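Local structure of alpha-glucosidase YIHQ (Escherichia coli, 5AEG) at residues Gln25-Leu30 with Phe226-Thr231; Pro125-Tyr130 with Val188-Tyr193; Lys192-Val197 with Ile233-Lys238. The protein hydrolyses sulfoquinovosyl diacylglycerides and simple sulfoquinovosides to release sulfoquinovose for sulfoglycolysis. All coordinates share one frame; numbering follows the deposited sequence.

Contact 1: residues Gln25-Leu30 with Phe226-Thr231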
ATOM      1  N   GLN A  25      14.625  26.786   0.004  1.00 37.17           N
ATOM      2  CA  GLN A  25      13.690  27.479   0.938  1.00 31.48           C
ATOM      3  C   GLN A  25      14.076  27.360   2.347  1.00 32.42           C
ATOM      4  O   GLN A  25      13.272  26.990   3.215  1.00 34.13           O
ATOM      5  CB  GLN A  25      12.310  26.990   0.762  1.00 37.04           C
ATOM      6  CG  GLN A  25      12.010  26.801  -0.676  1.00 42.53           C
ATOM      7  CD  GLN A  25      10.621  27.099  -1.014  1.00 56.76           C
ATOM      8  OE1 GLN A  25       9.687  26.792  -0.271  1.00 60.08           O
ATOM      9  NE2 GLN A  25      10.456  27.758  -2.143  1.00 59.90           N
ATOM     10  N   GLN A  26      15.355  27.595   2.568  1.00 30.16           N
ATOM     11  CA  GLN A  26      16.054  27.518   3.869  1.00 29.90           C
ATOM     12  C   GLN A  26      16.302  26.191   4.488  1.00 29.76           C
ATOM     13  O   GLN A  26      16.933  26.145   5.544  1.00 30.16           O
ATOM     14  CB  GLN A  26      15.449  28.431   4.940  1.00 40.59           C
ATOM     15  CG  GLN A  26      15.940  29.839   4.772  1.00 50.34           C
ATOM     16  CD  GLN A  26      14.766  30.718   4.653  1.00 61.28           C
ATOM     17  OE1 GLN A  26      14.285  31.252   5.663  1.00 59.62           O
ATOM     18  NE2 GLN A  26      14.217  30.811   3.430  1.00 70.57           N
ATOM     19  N   ARG A  27      15.861  25.091   3.867  1.00 27.92           N
ATOM     20  CA  ARG A  27      16.264  23.787   4.402  1.00 23.39           C
ATOM     21  C   ARG A  27      17.659  23.435   3.840  1.00 22.50           C
ATOM     22  O   ARG A  27      17.865  23.518   2.650  1.00 26.81           O
ATOM     23  CB  ARG A  27      15.278  22.725   3.819  1.00 24.66           C
ATOM     24  CG  ARG A  27      13.919  22.675   4.443  1.00 26.75           C
ATOM     25  CD  ARG A  27      13.034  23.869   4.220  1.00 27.52           C
ATOM     26  NE  ARG A  27      11.624  23.566   4.533  1.00 29.21           N
ATOM     27  CZ  ARG A  27      10.595  24.390   4.307  1.00 34.85           C
ATOM     28  NH1 ARG A  27      10.778  25.586   3.775  1.00 34.18           N
ATOM     29  NH2 ARG A  27       9.365  23.987   4.561  1.00 30.94           N
ATOM     30  N   LEU A  28      18.563  23.042   4.689  1.00 24.38           N
ATOM     31  CA  LEU A  28      19.838  22.590   4.268  1.00 27.48           C
ATOM     32  C   LEU A  28      19.652  21.166   3.669  1.00 31.39           C
ATOM     33  O   LEU A  28      19.289  20.272   4.396  1.00 28.12           O
ATOM     34  CB  LEU A  28      20.752  22.508   5.469  1.00 29.64           C
ATOM     35  CG  LEU A  28      22.181  21.977   5.226  1.00 28.66           C
ATOM     36  CD1 LEU A  28      22.879  22.891   4.234  1.00 34.56           C
ATOM     37  CD2 LEU A  28      23.011  21.790   6.439  1.00 29.88           C
ATOM     38  N   ILE A  29      19.879  21.026   2.375  1.00 27.02           N
ATOM     39  CA  ILE A  29      19.711  19.775   1.585  1.00 28.31           C
ATOM     40  C   ILE A  29      21.021  19.003   1.375  1.00 33.71           C
ATOM     41  O   ILE A  29      21.046  17.781   1.637  1.00 30.94           O
ATOM     42  CB  ILE A  29      19.005  20.047   0.228  1.00 30.18           C
ATOM     43  CG1 ILE A  29      17.563  20.590   0.400  1.00 34.84           C
ATOM     44  CG2 ILE A  29      18.868  18.788  -0.620  1.00 34.12           C
ATOM     45  CD1 ILE A  29      16.541  19.772   1.200  1.00 36.31           C
ATOM     46  N   LEU A  30      22.114  19.702   0.952  1.00 29.97           N
ATOM     47  CA  LEU A  30      23.440  19.082   0.718  1.00 29.42           C
ATOM     48  C   LEU A  30      24.555  19.883   1.367  1.00 31.44           C
ATOM     49  O   LEU A  30      24.511  21.136   1.339  1.00 28.48           O
ATOM     50  CB  LEU A  30      23.749  19.042  -0.772  1.00 33.45           C
ATOM     51  CG  LEU A  30      22.787  18.410  -1.738  1.00 36.97           C
ATOM     52  CD1 LEU A  30      23.197  18.648  -3.188  1.00 39.28           C
ATOM     53  CD2 LEU A  30      22.729  16.900  -1.485  1.00 34.93           C
ATOM     54  N   PHE A 226      12.335  17.635  -5.009  1.00 27.20           N
ATOM     55  CA  PHE A 226      11.922  18.082  -3.663  1.00 23.45           C
ATOM     56  C   PHE A 226      10.953  19.250  -3.783  1.00 28.39           C
ATOM     57  O   PHE A 226      11.033  20.095  -4.764  1.00 30.78           O
ATOM     58  CB  PHE A 226      13.064  18.558  -2.798  1.00 26.45           C
ATOM     59  CG  PHE A 226      14.194  17.611  -2.628  1.00 22.63           C
ATOM     60  CD1 PHE A 226      15.035  17.307  -3.686  1.00 24.36           C
ATOM     61  CD2 PHE A 226      14.470  17.067  -1.382  1.00 23.55           C
ATOM     62  CE1 PHE A 226      16.100  16.488  -3.511  1.00 26.38           C
ATOM     63  CE2 PHE A 226      15.550  16.247  -1.191  1.00 24.97           C
ATOM     64  CZ  PHE A 226      16.373  15.947  -2.280  1.00 27.73           C
ATOM     65  N   GLU A 227       9.974  19.305  -2.878  1.00 28.11           N
ATOM     66  CA  GLU A 227       9.185  20.545  -2.693  1.00 27.05           C
ATOM     67  C   GLU A 227       9.000  20.713  -1.237  1.00 29.35           C
ATOM     68  O   GLU A 227       8.923  19.730  -0.498  1.00 25.56           O
ATOM     69  CB  GLU A 227       7.822  20.524  -3.284  1.00 34.12           C
ATOM     70  CG  GLU A 227       7.670  20.909  -4.687  1.00 35.40           C
ATOM     71  CD  GLU A 227       6.220  20.960  -5.140  1.00 36.16           C
ATOM     72  OE1 GLU A 227       5.664  19.876  -5.460  1.00 32.45           O
ATOM     73  OE2 GLU A 227       5.688  22.090  -5.316  1.00 32.62           O
ATOM     74  N   CYS A 228       8.837  21.972  -0.809  1.00 25.97           N
ATOM     75  CA  CYS A 228       8.550  22.321   0.563  1.00 25.08           C
ATOM     76  C   CYS A 228       7.125  22.883   0.661  1.00 26.08           C
ATOM     77  O   CYS A 228       6.468  23.174  -0.347  1.00 28.68           O
ATOM     78  CB  CYS A 228       9.503  23.400   1.086  1.00 31.04           C
ATOM     79  SG  CYS A 228      11.244  22.991   1.035  1.00 32.32           S
ATOM     80  N   ALA A 229       6.651  22.968   1.902  1.00 27.11           N
ATOM     81  CA  ALA A 229       5.397  23.627   2.185  1.00 26.91           C
ATOM     82  C   ALA A 229       5.327  24.068   3.627  1.00 24.60           C
ATOM     83  O   ALA A 229       6.134  23.672   4.470  1.00 26.61           O
ATOM     84  CB  ALA A 229       4.183  22.763   1.726  1.00 27.59           C
ATOM     85  N   ASP A 230       4.367  24.950   3.890  1.00 26.03           N
ATOM     86  CA  ASP A 230       4.126  25.541   5.186  1.00 28.04           C
ATOM     87  C   ASP A 230       3.403  24.654   6.140  1.00 26.74           C
ATOM     88  O   ASP A 230       3.665  24.742   7.386  1.00 27.62           O
ATOM     89  CB  ASP A 230       3.304  26.850   5.050  1.00 33.55           C
ATOM     90  CG  ASP A 230       4.173  28.009   4.504  1.00 44.74           C
ATOM     91  OD1 ASP A 230       5.451  27.877   4.584  1.00 46.66           O
ATOM     92  OD2 ASP A 230       3.585  28.985   3.974  1.00 56.25           O
ATOM     93  N   THR A 231       2.608  23.732   5.583  1.00 25.81           N
ATOM     94  CA  THR A 231       1.877  22.736   6.401  1.00 26.22           C
ATOM     95  C   THR A 231       1.971  21.337   5.733  1.00 26.75           C
ATOM     96  O   THR A 231       2.167  21.226   4.530  1.00 25.07           O
ATOM     97  CB  THR A 231       0.385  23.059   6.501  1.00 25.03           C
ATOM     98  OG1 THR A 231      -0.176  23.016   5.207  1.00 25.92           O
ATOM     99  CG2 THR A 231       0.126  24.477   7.096  1.00 30.07           C
TER
HETATM  100  O   HOH W   1       7.774  26.255   3.214  1.00 34.02           O
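R27 and C228 form the tight part of this contact, a flat cation laid over a small side chain. C228 CB sits 3.4 Å above the plane of the R27 guanidinium, over its centre, while SG of the same cysteine lies 3.6 Å from R27 NE. The arginine chain reaches this place through a bend at chi2 (67°), which turns CD out of the line of the first carbons. Its rotation is then fixed at the rim: NH1 donates to Q25 O over 2.9 Å, nearly straight at 163° and only slightly out of the guanidinium plane, and NE donates to the backbone O of Q191. Q25 helps to enclose the cysteine, its OE1 being 3.7 Å from C228 CB. Farther along, I29 CG2 rests over one face of the F226 ring, 4.1 Å from CZ, and the two side chains pass each other, running opposite ways.

The other side is looser and wetter. R27 and the exposed D230 do not meet directly; a water accepts from R27 NH2 and donates to D230 OD1, both over 3.1 Å, and this bridge may let the opposite charges temper each other. Beyond it, T231 OG1 takes the N-H of S234 and caps helix 232-243.

The example illustrates how side chains can join two strands that share no ladder: strand 27-32 belongs to a small antiparallel sheet that lies on the N-terminal beta-sandwich of a family 31 glycoside hydrolase, tied to it also by an I29-A122 backbone bond, and where I29 and L30 both face L22 it carries a classic beta bulge.

Contact 2: residues Pro125-Tyr130 with Val188-Tyr193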
ATOM      1  N   PRO A 125      19.139  15.912  13.976  1.00 27.10           N
ATOM      2  CA  PRO A 125      18.833  14.798  14.827  1.00 27.79           C
ATOM      3  C   PRO A 125      17.365  14.682  15.237  1.00 29.33           C
ATOM      4  O   PRO A 125      16.913  13.587  15.399  1.00 29.25           O
ATOM      5  CB  PRO A 125      19.711  15.028  16.063  1.00 28.74           C
ATOM      6  CG  PRO A 125      20.885  15.751  15.498  1.00 29.70           C
ATOM      7  CD  PRO A 125      20.286  16.687  14.521  1.00 31.88           C
ATOM      8  N   GLU A 126      16.665  15.794  15.399  1.00 29.16           N
ATOM      9  CA  GLU A 126      15.233  15.783  15.809  1.00 34.88           C
ATOM     10  C   GLU A 126      14.207  15.452  14.693  1.00 30.12           C
ATOM     11  O   GLU A 126      13.019  15.262  14.967  1.00 27.89           O
ATOM     12  CB  GLU A 126      14.827  17.131  16.406  1.00 34.71           C
ATOM     13  CG  GLU A 126      14.936  18.269  15.440  1.00 36.56           C
ATOM     14  CD  GLU A 126      16.342  19.003  15.483  1.00 44.62           C
ATOM     15  OE1 GLU A 126      17.405  18.448  15.932  1.00 35.41           O
ATOM     16  OE2 GLU A 126      16.355  20.160  15.051  1.00 44.60           O
ATOM     17  N   ASP A 127      14.633  15.391  13.442  1.00 24.92           N
ATOM     18  CA  ASP A 127      13.684  15.250  12.384  1.00 23.69           C
ATOM     19  C   ASP A 127      13.001  13.854  12.462  1.00 21.31           C
ATOM     20  O   ASP A 127      13.658  12.872  12.747  1.00 22.69           O
ATOM     21  CB  ASP A 127      14.355  15.359  11.013  1.00 25.15           C
ATOM     22  CG  ASP A 127      14.990  16.723  10.743  1.00 29.05           C
ATOM     23  OD1 ASP A 127      14.601  17.729  11.376  1.00 27.07           O
ATOM     24  OD2 ASP A 127      15.795  16.792   9.791  1.00 24.22           O
ATOM     25  N   HIS A 128      11.720  13.794  12.130  1.00 22.66           N
ATOM     26  CA  HIS A 128      11.061  12.511  11.814  1.00 22.06           C
ATOM     27  C   HIS A 128      10.904  12.383  10.343  1.00 20.79           C
ATOM     28  O   HIS A 128      10.921  13.382   9.578  1.00 20.86           O
ATOM     29  CB  HIS A 128       9.674  12.397  12.538  1.00 22.31           C
ATOM     30  CG  HIS A 128       9.751  12.675  13.995  1.00 24.27           C
ATOM     31  ND1 HIS A 128      10.098  11.720  14.929  1.00 28.21           N
ATOM     32  CD2 HIS A 128       9.589  13.841  14.701  1.00 27.32           C
ATOM     33  CE1 HIS A 128      10.081  12.252  16.155  1.00 27.24           C
ATOM     34  NE2 HIS A 128       9.805  13.540  16.036  1.00 28.52           N
ATOM     35  N   ILE A 129      10.614  11.141   9.901  1.00 21.31           N
ATOM     36  CA  ILE A 129      10.533  10.836   8.518  1.00 19.18           C
ATOM     37  C   ILE A 129       9.333   9.870   8.320  1.00 18.63           C
ATOM     38  O   ILE A 129       9.210   8.881   9.077  1.00 20.44           O
ATOM     39  CB  ILE A 129      11.820  10.140   8.057  1.00 22.87           C
ATOM     40  CG1 ILE A 129      13.088  11.060   8.092  1.00 25.73           C
ATOM     41  CG2 ILE A 129      11.667   9.627   6.653  1.00 21.58           C
ATOM     42  CD1 ILE A 129      12.998  12.188   7.058  1.00 24.85           C
ATOM     43  N   TYR A 130       8.531  10.145   7.334  1.00 18.81           N
ATOM     44  CA  TYR A 130       7.339   9.347   7.074  1.00 21.29           C
ATOM     45  C   TYR A 130       7.273   9.007   5.590  1.00 18.96           C
ATOM     46  O   TYR A 130       7.840   9.710   4.719  1.00 21.63           O
ATOM     47  CB  TYR A 130       6.076  10.135   7.464  1.00 18.43           C
ATOM     48  CG  TYR A 130       6.117  10.595   8.841  1.00 19.19           C
ATOM     49  CD1 TYR A 130       5.800   9.765   9.902  1.00 20.78           C
ATOM     50  CD2 TYR A 130       6.534  11.896   9.131  1.00 21.73           C
ATOM     51  CE1 TYR A 130       5.927  10.193  11.229  1.00 22.73           C
ATOM     52  CE2 TYR A 130       6.636  12.353  10.428  1.00 21.58           C
ATOM     53  CZ  TYR A 130       6.366  11.501  11.485  1.00 23.43           C
ATOM     54  OH  TYR A 130       6.447  11.892  12.769  1.00 23.56           O
ATOM     55  N   VAL A 188       8.679  12.046   3.391  1.00 21.95           N
ATOM     56  CA  VAL A 188       8.374  13.368   4.003  1.00 19.86           C
ATOM     57  C   VAL A 188       9.221  13.512   5.219  1.00 19.65           C
ATOM     58  O   VAL A 188       9.269  12.659   6.108  1.00 21.21           O
ATOM     59  CB  VAL A 188       6.922  13.464   4.411  1.00 20.93           C
ATOM     60  CG1 VAL A 188       6.604  14.667   5.267  1.00 20.22           C
ATOM     61  CG2 VAL A 188       6.101  13.553   3.190  1.00 18.37           C
ATOM     62  N   SER A 189       9.810  14.702   5.360  1.00 18.91           N
ATOM     63  CA  SER A 189      10.560  15.045   6.547  1.00 18.07           C
ATOM     64  C   SER A 189       9.772  16.111   7.367  1.00 18.61           C
ATOM     65  O   SER A 189       9.058  16.945   6.778  1.00 22.05           O
ATOM     66  CB  SER A 189      11.894  15.753   6.097  1.00 21.93           C
ATOM     67  OG  SER A 189      12.518  16.360   7.257  1.00 20.25           O
ATOM     68  N   THR A 190      10.036  16.129   8.664  1.00 20.11           N
ATOM     69  CA  THR A 190       9.467  17.183   9.526  1.00 22.44           C
ATOM     70  C   THR A 190      10.126  18.573   9.343  1.00 26.86           C
ATOM     71  O   THR A 190       9.658  19.497   9.972  1.00 22.44           O
ATOM     72  CB  THR A 190       9.369  16.775  10.971  1.00 22.07           C
ATOM     73  OG1 THR A 190      10.618  16.362  11.506  1.00 25.00           O
ATOM     74  CG2 THR A 190       8.293  15.619  11.122  1.00 24.65           C
ATOM     75  N   GLN A 191      11.158  18.691   8.480  1.00 22.82           N
ATOM     76  CA  GLN A 191      11.556  20.035   7.918  1.00 25.60           C
ATOM     77  C   GLN A 191      10.578  20.507   6.878  1.00 25.45           C
ATOM     78  O   GLN A 191      10.789  21.490   6.219  1.00 26.65           O
ATOM     79  CB  GLN A 191      12.962  19.920   7.371  1.00 26.81           C
ATOM     80  CG  GLN A 191      13.965  19.623   8.479  1.00 27.28           C
ATOM     81  CD  GLN A 191      15.428  19.916   8.073  1.00 30.56           C
ATOM     82  OE1 GLN A 191      15.696  20.832   7.360  1.00 28.01           O
ATOM     83  NE2 GLN A 191      16.339  19.075   8.495  1.00 28.16           N
ATOM     84  N   LYS A 192       9.474  19.741   6.667  1.00 24.57           N
ATOM     85  CA  LYS A 192       8.382  20.070   5.813  1.00 22.77           C
ATOM     86  C   LYS A 192       8.752  20.136   4.323  1.00 23.96           C
ATOM     87  O   LYS A 192       8.568  21.164   3.617  1.00 26.82           O
ATOM     88  CB  LYS A 192       7.632  21.330   6.317  1.00 27.24           C
ATOM     89  CG  LYS A 192       6.815  21.047   7.555  1.00 27.03           C
ATOM     90  CD  LYS A 192       6.027  22.283   8.006  1.00 30.39           C
ATOM     91  CE  LYS A 192       5.208  21.992   9.246  1.00 34.61           C
ATOM     92  NZ  LYS A 192       4.440  23.230   9.585  1.00 32.87           N
ATOM     93  N   TYR A 193       9.346  19.040   3.843  1.00 21.81           N
ATOM     94  CA  TYR A 193       9.562  18.846   2.448  1.00 21.55           C
ATOM     95  C   TYR A 193       9.278  17.378   2.171  1.00 22.91           C
ATOM     96  O   TYR A 193       9.287  16.566   3.106  1.00 22.27           O
ATOM     97  CB  TYR A 193      10.970  19.184   2.023  1.00 22.80           C
ATOM     98  CG  TYR A 193      12.082  18.292   2.534  1.00 20.62           C
ATOM     99  CD1 TYR A 193      12.390  17.085   1.888  1.00 22.09           C
ATOM    100  CD2 TYR A 193      12.859  18.640   3.622  1.00 21.14           C
ATOM    101  CE1 TYR A 193      13.436  16.273   2.351  1.00 23.56           C
ATOM    102  CE2 TYR A 193      13.933  17.858   4.051  1.00 23.38           C
ATOM    103  CZ  TYR A 193      14.189  16.626   3.381  1.00 25.06           C
ATOM    104  OH  TYR A 193      15.209  15.763   3.843  1.00 24.00           O
TER
HETATM  105  O   HOH W   2      15.215  15.762   7.424  1.00 23.56           O
HETATM  106  O   HOH W   3      12.177  18.399  12.329  1.00 25.04           O
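The rim of the Y130 ring meets T190, whose CG2 lies in the ring plane 3.7 Å from CE2, and the tyrosine hydroxyl bonds to Y601 O. E126 O stands 3.6 Å above one face of the H128 ring, displaced from its centre; ND1 of that ring bonds to D140. S189 CB similarly lies over a face of the Y193 ring. Antiparallel pairing joins the backbones, with Y130 and V188 a hydrogen-bonded pair and I129 with S189 a non-hydrogen-bonded one. As the ladder ends, T190 OG1, placed between the backbone N and the carbonyl carbon (chi1 56°), accepts the N-H of H128, 2.9 Å from its N. S189 OG takes the N-H of Q191, an ST turn. Q191 NE2 in turn donates to the syn lone pair of D127 OD2 at 2.7 Å, and waters tie the two carboxylate oxygens to S189 OG and T190 OG1. An alanine at D127 would probably leave Q191 NE2 and Q124 N without their acceptor and each of the two waters with one anchor fewer. Around this edge of the beta-sandwich, I129 packs on strand 212-217, V188 on L235 of helix 232-243, and both Y130 and V188 on M495 of helix 486-495.

Contact 3: residues Lys192-Val197 with Ile233-Lys238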
ATOM      1  N   LYS A 192       9.474  19.741   6.667  1.00 24.57           N
ATOM      2  CA  LYS A 192       8.382  20.070   5.813  1.00 22.77           C
ATOM      3  C   LYS A 192       8.752  20.136   4.323  1.00 23.96           C
ATOM      4  O   LYS A 192       8.568  21.164   3.617  1.00 26.82           O
ATOM      5  CB  LYS A 192       7.632  21.330   6.317  1.00 27.24           C
ATOM      6  CG  LYS A 192       6.815  21.047   7.555  1.00 27.03           C
ATOM      7  CD  LYS A 192       6.027  22.283   8.006  1.00 30.39           C
ATOM      8  CE  LYS A 192       5.208  21.992   9.246  1.00 34.61           C
ATOM      9  NZ  LYS A 192       4.440  23.230   9.585  1.00 32.87           N
ATOM     10  N   TYR A 193       9.346  19.040   3.843  1.00 21.81           N
ATOM     11  CA  TYR A 193       9.562  18.846   2.448  1.00 21.55           C
ATOM     12  C   TYR A 193       9.278  17.378   2.171  1.00 22.91           C
ATOM     13  O   TYR A 193       9.287  16.566   3.106  1.00 22.27           O
ATOM     14  CB  TYR A 193      10.970  19.184   2.023  1.00 22.80           C
ATOM     15  CG  TYR A 193      12.082  18.292   2.534  1.00 20.62           C
ATOM     16  CD1 TYR A 193      12.390  17.085   1.888  1.00 22.09           C
ATOM     17  CD2 TYR A 193      12.859  18.640   3.622  1.00 21.14           C
ATOM     18  CE1 TYR A 193      13.436  16.273   2.351  1.00 23.56           C
ATOM     19  CE2 TYR A 193      13.933  17.858   4.051  1.00 23.38           C
ATOM     20  CZ  TYR A 193      14.189  16.626   3.381  1.00 25.06           C
ATOM     21  OH  TYR A 193      15.209  15.763   3.843  1.00 24.00           O
ATOM     22  N   TYR A 194       9.126  17.078   0.916  1.00 23.47           N
ATOM     23  CA  TYR A 194       9.136  15.669   0.469  1.00 20.95           C
ATOM     24  C   TYR A 194      10.253  15.517  -0.479  1.00 25.18           C
ATOM     25  O   TYR A 194      10.645  16.494  -1.172  1.00 24.88           O
ATOM     26  CB  TYR A 194       7.825  15.300  -0.253  1.00 19.17           C
ATOM     27  CG  TYR A 194       7.497  15.892  -1.656  1.00 22.19           C
ATOM     28  CD1 TYR A 194       8.180  15.493  -2.800  1.00 27.91           C
ATOM     29  CD2 TYR A 194       6.468  16.821  -1.841  1.00 23.23           C
ATOM     30  CE1 TYR A 194       7.892  16.058  -4.042  1.00 31.15           C
ATOM     31  CE2 TYR A 194       6.181  17.369  -3.103  1.00 25.82           C
ATOM     32  CZ  TYR A 194       6.922  17.008  -4.190  1.00 28.15           C
ATOM     33  OH  TYR A 194       6.704  17.489  -5.480  1.00 30.32           O
ATOM     34  N   CYS A 195      10.783  14.292  -0.533  1.00 22.59           N
ATOM     35  CA  CYS A 195      11.750  13.907  -1.570  1.00 22.01           C
ATOM     36  C   CYS A 195      11.233  12.718  -2.368  1.00 23.99           C
ATOM     37  O   CYS A 195      10.836  11.718  -1.759  1.00 21.86           O
ATOM     38  CB  CYS A 195      13.028  13.548  -0.872  1.00 20.79           C
ATOM     39  SG  CYS A 195      14.272  12.806  -1.940  1.00 24.51           S
ATOM     40  N   HIS A 196      11.162  12.844  -3.684  1.00 21.96           N
ATOM     41  CA  HIS A 196      10.692  11.787  -4.569  1.00 20.53           C
ATOM     42  C   HIS A 196      11.788  11.408  -5.582  1.00 24.73           C
ATOM     43  O   HIS A 196      12.368  12.299  -6.235  1.00 22.66           O
ATOM     44  CB  HIS A 196       9.457  12.200  -5.326  1.00 20.26           C
ATOM     45  CG  HIS A 196       9.010  11.164  -6.308  1.00 23.30           C
ATOM     46  ND1 HIS A 196       8.584   9.915  -5.910  1.00 23.16           N
ATOM     47  CD2 HIS A 196       9.016  11.144  -7.664  1.00 25.81           C
ATOM     48  CE1 HIS A 196       8.289   9.194  -6.973  1.00 25.07           C
ATOM     49  NE2 HIS A 196       8.563   9.913  -8.057  1.00 24.27           N
ATOM     50  N   VAL A 197      12.091  10.125  -5.711  1.00 20.79           N
ATOM     51  CA  VAL A 197      13.187   9.645  -6.587  1.00 22.39           C
ATOM     52  C   VAL A 197      12.535   8.897  -7.766  1.00 25.07           C
ATOM     53  O   VAL A 197      11.663   8.008  -7.608  1.00 22.48           O
ATOM     54  CB  VAL A 197      14.210   8.812  -5.856  1.00 22.22           C
ATOM     55  CG1 VAL A 197      15.309   8.252  -6.780  1.00 23.63           C
ATOM     56  CG2 VAL A 197      14.838   9.546  -4.690  1.00 23.76           C
ATOM     57  N   ILE A 233      -0.573  19.342   5.319  1.00 22.65           N
ATOM     58  CA  ILE A 233      -1.682  19.286   4.418  1.00 23.64           C
ATOM     59  C   ILE A 233      -1.358  19.865   3.031  1.00 24.76           C
ATOM     60  O   ILE A 233      -1.727  19.292   1.978  1.00 23.22           O
ATOM     61  CB  ILE A 233      -2.924  19.986   5.070  1.00 28.00           C
ATOM     62  CG1 ILE A 233      -3.485  19.067   6.159  1.00 28.81           C
ATOM     63  CG2 ILE A 233      -3.963  20.338   4.047  1.00 30.45           C
ATOM     64  CD1 ILE A 233      -4.526  19.728   7.006  1.00 34.57           C
ATOM     65  N   SER A 234      -0.684  21.025   3.029  1.00 22.67           N
ATOM     66  CA  SER A 234      -0.245  21.628   1.764  1.00 22.53           C
ATOM     67  C   SER A 234       0.804  20.719   1.069  1.00 21.69           C
ATOM     68  O   SER A 234       0.815  20.568  -0.117  1.00 25.42           O
ATOM     69  CB  SER A 234       0.372  23.053   2.022  1.00 23.89           C
ATOM     70  OG  SER A 234       0.764  23.552   0.771  1.00 28.35           O
ATOM     71  N   LEU A 235       1.693  20.179   1.879  1.00 22.90           N
ATOM     72  CA  LEU A 235       2.721  19.283   1.357  1.00 25.02           C
ATOM     73  C   LEU A 235       2.095  18.095   0.600  1.00 23.58           C
ATOM     74  O   LEU A 235       2.519  17.777  -0.507  1.00 24.50           O
ATOM     75  CB  LEU A 235       3.674  18.900   2.451  1.00 23.76           C
ATOM     76  CG  LEU A 235       4.928  18.197   1.937  1.00 28.12           C
ATOM     77  CD1 LEU A 235       5.786  19.169   1.110  1.00 26.22           C
ATOM     78  CD2 LEU A 235       5.710  17.624   3.081  1.00 24.78           C
ATOM     79  N   LEU A 236       1.001  17.542   1.117  1.00 25.71           N
ATOM     80  CA  LEU A 236       0.348  16.381   0.501  1.00 23.13           C
ATOM     81  C   LEU A 236      -0.398  16.744  -0.734  1.00 23.90           C
ATOM     82  O   LEU A 236      -0.456  15.987  -1.698  1.00 22.99           O
ATOM     83  CB  LEU A 236      -0.556  15.595   1.533  1.00 23.00           C
ATOM     84  CG  LEU A 236       0.189  14.933   2.703  1.00 24.57           C
ATOM     85  CD1 LEU A 236      -0.819  14.218   3.538  1.00 26.53           C
ATOM     86  CD2 LEU A 236       1.224  13.923   2.256  1.00 26.91           C
ATOM     87  N   GLU A 237      -0.980  17.944  -0.741  1.00 24.82           N
ATOM     88  CA  GLU A 237      -1.503  18.518  -1.961  1.00 25.28           C
ATOM     89  C   GLU A 237      -0.405  18.631  -3.044  1.00 22.13           C
ATOM     90  O   GLU A 237      -0.645  18.263  -4.175  1.00 24.74           O
ATOM     91  CB  GLU A 237      -2.197  19.874  -1.698  1.00 26.99           C
ATOM     92  CG  GLU A 237      -2.796  20.443  -2.970  1.00 30.66           C
ATOM     93  CD  GLU A 237      -3.542  21.750  -2.757  1.00 37.87           C
ATOM     94  OE1 GLU A 237      -3.322  22.415  -1.722  1.00 41.83           O
ATOM     95  OE2 GLU A 237      -4.316  22.112  -3.664  1.00 49.77           O
ATOM     96  N   LYS A 238       0.779  19.110  -2.694  1.00 23.85           N
ATOM     97  CA  LYS A 238       1.877  19.188  -3.670  1.00 23.99           C
ATOM     98  C   LYS A 238       2.334  17.822  -4.099  1.00 23.92           C
ATOM     99  O   LYS A 238       2.492  17.536  -5.277  1.00 20.88           O
ATOM    100  CB  LYS A 238       3.039  20.006  -3.092  1.00 27.12           C
ATOM    101  CG  LYS A 238       2.628  21.490  -3.081  1.00 29.34           C
ATOM    102  CD  LYS A 238       3.639  22.323  -2.337  1.00 30.97           C
ATOM    103  CE  LYS A 238       3.163  23.794  -2.179  1.00 36.05           C
ATOM    104  NZ  LYS A 238       4.372  24.565  -1.791  1.00 39.70           N
TER
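L235 meets the strand first, and both of its methyl groups are used. Its CG stands anti to the backbone N (chi1 -168°), carrying the branch outward from the helix; from there CD2 approaches the backbone of Y193, 3.7 Å from the carbonyl C, and CD1 touches Y194 CD2 at 3.8 Å. The two side chains cross at a slant. L235 CD2 also reaches back to the preceding residue, where it lies 4.1 Å from K192 C. Here the worked example shows a helix laid on a beta-sheet: helix 232-243 follows strand 221-228 closely in the chain and turns back over the strands of the N-terminal sandwich domain, and the axis of its 233-238 part runs 9.0 Å from that of strand 193-197, the two directions 25° apart. One turn farther on comes K238. Its backbone C is 4.0 Å from Y194 CE2 and its CB 4.1 Å from the same atom, the lysine chain crossing the tyrosine at about a right angle. Beyond CG that chain is extended, which takes the ammonium away from the ring to the backbone O of C228. The Y194 hydroxyl likewise finds its partner on strand 221-228, in E227 OE1, while L239 and L242 of the following helical turn continue the packing along the tyrosine.

In the fold
The three contacts cluster on one side of the chain's centre, their own centres about 9 to 11 Å apart. All three reach the same run of antiparallel strands in the N-terminal domain, where 129-133, 186-189, 193-197 and 221-228 lie side by side in that order. Contact 2 falls within the chain between the two segments of contact 1, and K192 and Y193 are common to contacts 2 and 3. Strand 221-228 of contact 1 runs on into helix 232-243 of contact 3. K192 also bonds through NZ to D230 O. The sandwich edge, the small N-terminal sheet and the helix preceding the barrel strands are thus packed together as neighbours.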